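Local coordinates for lactococcus lactis MG1363 DpsA (Lactococcus lactis, PDB 1ZS3), which binds DNA by means of an N-terminal helix and, as a dodecameric Dps protein of the ferritin-like superfamily, probably protects it from oxidative stress, at residues A[69-74]-A[152-157]. Numbering follows the deposited sequence.
Sequences VEYFFK and YGYNLQ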
ATOM      1  N   VAL A  69     -10.446  -5.869  23.975  1.00 36.78           N
ATOM      2  CA  VAL A  69      -9.856  -4.604  24.381  1.00 36.13           C
ATOM      3  C   VAL A  69     -10.285  -3.454  23.468  1.00 37.39           C
ATOM      4  O   VAL A  69     -10.362  -2.318  23.904  1.00 37.66           O
ATOM      5  CB  VAL A  69      -8.340  -4.718  24.329  1.00 35.76           C
ATOM      6  CG1 VAL A  69      -7.638  -3.351  24.549  1.00 35.72           C
ATOM      7  CG2 VAL A  69      -7.855  -5.751  25.328  1.00 35.98           C
ATOM      8  N   GLU A  70     -10.484  -3.758  22.200  1.00 38.63           N
ATOM      9  CA  GLU A  70     -10.917  -2.797  21.220  1.00 39.43           C
ATOM     10  C   GLU A  70     -12.309  -2.277  21.540  1.00 38.92           C
ATOM     11  O   GLU A  70     -12.595  -1.091  21.351  1.00 37.95           O
ATOM     12  CB  GLU A  70     -10.926  -3.423  19.842  1.00 40.63           C
ATOM     13  CG  GLU A  70      -9.839  -2.938  18.882  1.00 45.15           C
ATOM     14  CD  GLU A  70      -9.813  -3.757  17.577  1.00 48.98           C
ATOM     15  OE1 GLU A  70     -10.805  -3.700  16.781  1.00 52.24           O
ATOM     16  OE2 GLU A  70      -8.811  -4.471  17.355  1.00 49.17           O
ATOM     17  N   TYR A  71     -13.180  -3.181  21.966  1.00 38.42           N
ATOM     18  CA  TYR A  71     -14.530  -2.851  22.348  1.00 39.10           C
ATOM     19  C   TYR A  71     -14.507  -2.168  23.719  1.00 39.41           C
ATOM     20  O   TYR A  71     -15.360  -1.334  24.005  1.00 39.74           O
ATOM     21  CB  TYR A  71     -15.424  -4.112  22.358  1.00 39.33           C
ATOM     22  CG  TYR A  71     -15.938  -4.455  20.989  1.00 39.97           C
ATOM     23  CD1 TYR A  71     -16.709  -3.558  20.300  1.00 39.64           C
ATOM     24  CD2 TYR A  71     -15.624  -5.664  20.372  1.00 39.83           C
ATOM     25  CE1 TYR A  71     -17.163  -3.835  19.059  1.00 40.10           C
ATOM     26  CE2 TYR A  71     -16.083  -5.949  19.108  1.00 39.13           C
ATOM     27  CZ  TYR A  71     -16.843  -5.012  18.454  1.00 39.32           C
ATOM     28  OH  TYR A  71     -17.333  -5.208  17.186  1.00 42.01           O
ATOM     29  N   PHE A  72     -13.532  -2.528  24.573  1.00 38.69           N
ATOM     30  CA  PHE A  72     -13.377  -1.882  25.854  1.00 38.53           C
ATOM     31  C   PHE A  72     -13.222  -0.391  25.611  1.00 38.39           C
ATOM     32  O   PHE A  72     -13.995   0.414  26.157  1.00 37.84           O
ATOM     33  CB  PHE A  72     -12.197  -2.449  26.656  1.00 38.78           C
ATOM     34  CG  PHE A  72     -12.159  -1.961  28.052  1.00 38.71           C
ATOM     35  CD1 PHE A  72     -11.426  -0.823  28.380  1.00 39.42           C
ATOM     36  CD2 PHE A  72     -12.938  -2.559  29.029  1.00 40.84           C
ATOM     37  CE1 PHE A  72     -11.390  -0.330  29.702  1.00 40.58           C
ATOM     38  CE2 PHE A  72     -12.920  -2.079  30.359  1.00 42.16           C
ATOM     39  CZ  PHE A  72     -12.142  -0.965  30.695  1.00 41.64           C
ATOM     40  N   PHE A  73     -12.252   0.014  24.781  1.00 38.43           N
ATOM     41  CA  PHE A  73     -12.002   1.437  24.508  1.00 37.82           C
ATOM     42  C   PHE A  73     -13.156   2.080  23.713  1.00 38.03           C
ATOM     43  O   PHE A  73     -13.455   3.252  23.876  1.00 37.98           O
ATOM     44  CB  PHE A  73     -10.693   1.646  23.737  1.00 36.79           C
ATOM     45  CG  PHE A  73      -9.445   1.478  24.572  1.00 37.38           C
ATOM     46  CD1 PHE A  73      -8.641   0.343  24.423  1.00 36.10           C
ATOM     47  CD2 PHE A  73      -9.071   2.441  25.501  1.00 38.46           C
ATOM     48  CE1 PHE A  73      -7.508   0.183  25.182  1.00 35.54           C
ATOM     49  CE2 PHE A  73      -7.928   2.266  26.298  1.00 37.43           C
ATOM     50  CZ  PHE A  73      -7.144   1.139  26.126  1.00 36.08           C
ATOM     51  N   LYS A  74     -13.834   1.304  22.882  1.00 38.33           N
ATOM     52  CA  LYS A  74     -14.777   1.910  21.971  1.00 39.17           C
ATOM     53  C   LYS A  74     -16.020   2.341  22.763  1.00 38.63           C
ATOM     54  O   LYS A  74     -16.557   3.430  22.559  1.00 38.12           O
ATOM     55  CB  LYS A  74     -15.112   0.971  20.812  1.00 39.65           C
ATOM     56  CG  LYS A  74     -15.826   1.629  19.666  1.00 43.89           C
ATOM     57  CD  LYS A  74     -16.840   0.672  18.980  1.00 48.65           C
ATOM     58  CE  LYS A  74     -16.903   0.881  17.426  1.00 51.12           C
ATOM     59  NZ  LYS A  74     -18.256   0.505  16.856  1.00 52.48           N
ATOM     60  N   TYR A 152     -22.854  -7.185  20.546  1.00 35.98           N
ATOM     61  CA  TYR A 152     -23.776  -8.275  20.574  1.00 35.72           C
ATOM     62  C   TYR A 152     -23.582  -9.203  19.390  1.00 36.77           C
ATOM     63  O   TYR A 152     -23.505 -10.411  19.571  1.00 38.29           O
ATOM     64  CB  TYR A 152     -25.176  -7.707  20.559  1.00 35.69           C
ATOM     65  CG  TYR A 152     -26.229  -8.753  20.446  1.00 35.58           C
ATOM     66  CD1 TYR A 152     -27.077  -8.782  19.341  1.00 36.00           C
ATOM     67  CD2 TYR A 152     -26.343  -9.749  21.407  1.00 34.81           C
ATOM     68  CE1 TYR A 152     -28.031  -9.760  19.219  1.00 35.37           C
ATOM     69  CE2 TYR A 152     -27.283 -10.745  21.283  1.00 35.12           C
ATOM     70  CZ  TYR A 152     -28.121 -10.732  20.176  1.00 33.68           C
ATOM     71  OH  TYR A 152     -29.049 -11.669  19.999  1.00 33.32           O
ATOM     72  N   GLY A 153     -23.488  -8.650  18.178  1.00 36.96           N
ATOM     73  CA  GLY A 153     -23.367  -9.444  16.967  1.00 35.93           C
ATOM     74  C   GLY A 153     -21.988 -10.089  16.854  1.00 35.06           C
ATOM     75  O   GLY A 153     -21.887 -11.195  16.370  1.00 34.29           O
ATOM     76  N   TYR A 154     -20.940  -9.410  17.294  1.00 34.86           N
ATOM     77  CA  TYR A 154     -19.613 -10.004  17.315  1.00 35.66           C
ATOM     78  C   TYR A 154     -19.541 -11.218  18.249  1.00 36.65           C
ATOM     79  O   TYR A 154     -18.977 -12.239  17.899  1.00 36.64           O
ATOM     80  CB  TYR A 154     -18.586  -9.003  17.754  1.00 34.55           C
ATOM     81  CG  TYR A 154     -17.226  -9.626  17.953  1.00 35.30           C
ATOM     82  CD1 TYR A 154     -16.448 -10.022  16.850  1.00 35.67           C
ATOM     83  CD2 TYR A 154     -16.707  -9.841  19.233  1.00 34.97           C
ATOM     84  CE1 TYR A 154     -15.192 -10.568  17.019  1.00 33.82           C
ATOM     85  CE2 TYR A 154     -15.450 -10.396  19.409  1.00 34.79           C
ATOM     86  CZ  TYR A 154     -14.708 -10.768  18.293  1.00 33.88           C
ATOM     87  OH  TYR A 154     -13.489 -11.330  18.468  1.00 33.75           O
ATOM     88  N   ASN A 155     -20.147 -11.114  19.431  1.00 38.46           N
ATOM     89  CA  ASN A 155     -20.228 -12.222  20.386  1.00 38.72           C
ATOM     90  C   ASN A 155     -20.965 -13.423  19.737  1.00 38.31           C
ATOM     91  O   ASN A 155     -20.499 -14.525  19.818  1.00 37.55           O
ATOM     92  CB  ASN A 155     -20.933 -11.768  21.692  1.00 39.14           C
ATOM     93  CG  ASN A 155     -19.947 -11.022  22.707  1.00 40.43           C
ATOM     94  OD1 ASN A 155     -18.877 -10.604  22.319  1.00 42.99           O
ATOM     95  ND2 ASN A 155     -20.493 -10.891  23.886  1.00 42.56           N
ATOM     96  N   LEU A 156     -22.088 -13.201  19.088  1.00 38.27           N
ATOM     97  CA  LEU A 156     -22.849 -14.289  18.441  1.00 39.61           C
ATOM     98  C   LEU A 156     -22.028 -15.034  17.393  1.00 40.57           C
ATOM     99  O   LEU A 156     -22.182 -16.239  17.196  1.00 41.63           O
ATOM    100  CB  LEU A 156     -24.073 -13.735  17.731  1.00 39.27           C
ATOM    101  CG  LEU A 156     -25.406 -14.155  18.312  1.00 40.93           C
ATOM    102  CD1 LEU A 156     -25.313 -14.228  19.789  1.00 41.11           C
ATOM    103  CD2 LEU A 156     -26.502 -13.177  17.851  1.00 41.83           C
ATOM    104  N   GLN A 157     -21.151 -14.302  16.718  1.00 41.30           N
ATOM    105  CA  GLN A 157     -20.309 -14.805  15.666  1.00 41.27           C
ATOM    106  C   GLN A 157     -19.240 -15.638  16.277  1.00 40.49           C
ATOM    107  O   GLN A 157     -19.047 -16.767  15.842  1.00 40.77           O
ATOM    108  CB  GLN A 157     -19.709 -13.606  14.968  1.00 41.64           C
ATOM    109  CG  GLN A 157     -18.937 -13.817  13.729  1.00 42.78           C
ATOM    110  CD  GLN A 157     -18.154 -12.550  13.386  1.00 44.83           C
ATOM    111  OE1 GLN A 157     -18.686 -11.428  13.485  1.00 46.73           O
ATOM    112  NE2 GLN A 157     -16.888 -12.709  13.059  1.00 45.91           N
TER
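The phenol oxygen OH of Tyr71 comes within 4.0 Å of CB of Tyr154 on helix 142-165, a van der Waals approach. On the same ring, Tyr71 CE2 lies against the near side of the second ring, 3.9 Å from Tyr154 CD2 and about as far from CG. The two rings are oblique, with centroids 5.7 Å apart and planes at 44°, so the contact is van der Waals packing of aromatic carbons and not a stack. The CA atoms of Tyr71 and Tyr154 are 10.1 Å apart, a gap that two large flat side chains, both starting toward the opposite helix, can fill. In Tyr154 a chi1 of 173° sets CG anti to the backbone N and carries the ring to where CE2 of Tyr71 lies. Tyr154 also packs on Ile64 and forms a cation-pi contact with Arg67, both from helix 55-81, while Lys74 adds a salt bridge to Glu150. Within the four-helix bundle characteristic of Dps subunits, the buried Tyr71–Tyr154 pair thus joins helices 55-81 and 142-165 by nonpolar ring contact, and the Arg67 cation-pi contact and the Lys74–Glu150 salt bridge add charged interactions between the same two helices.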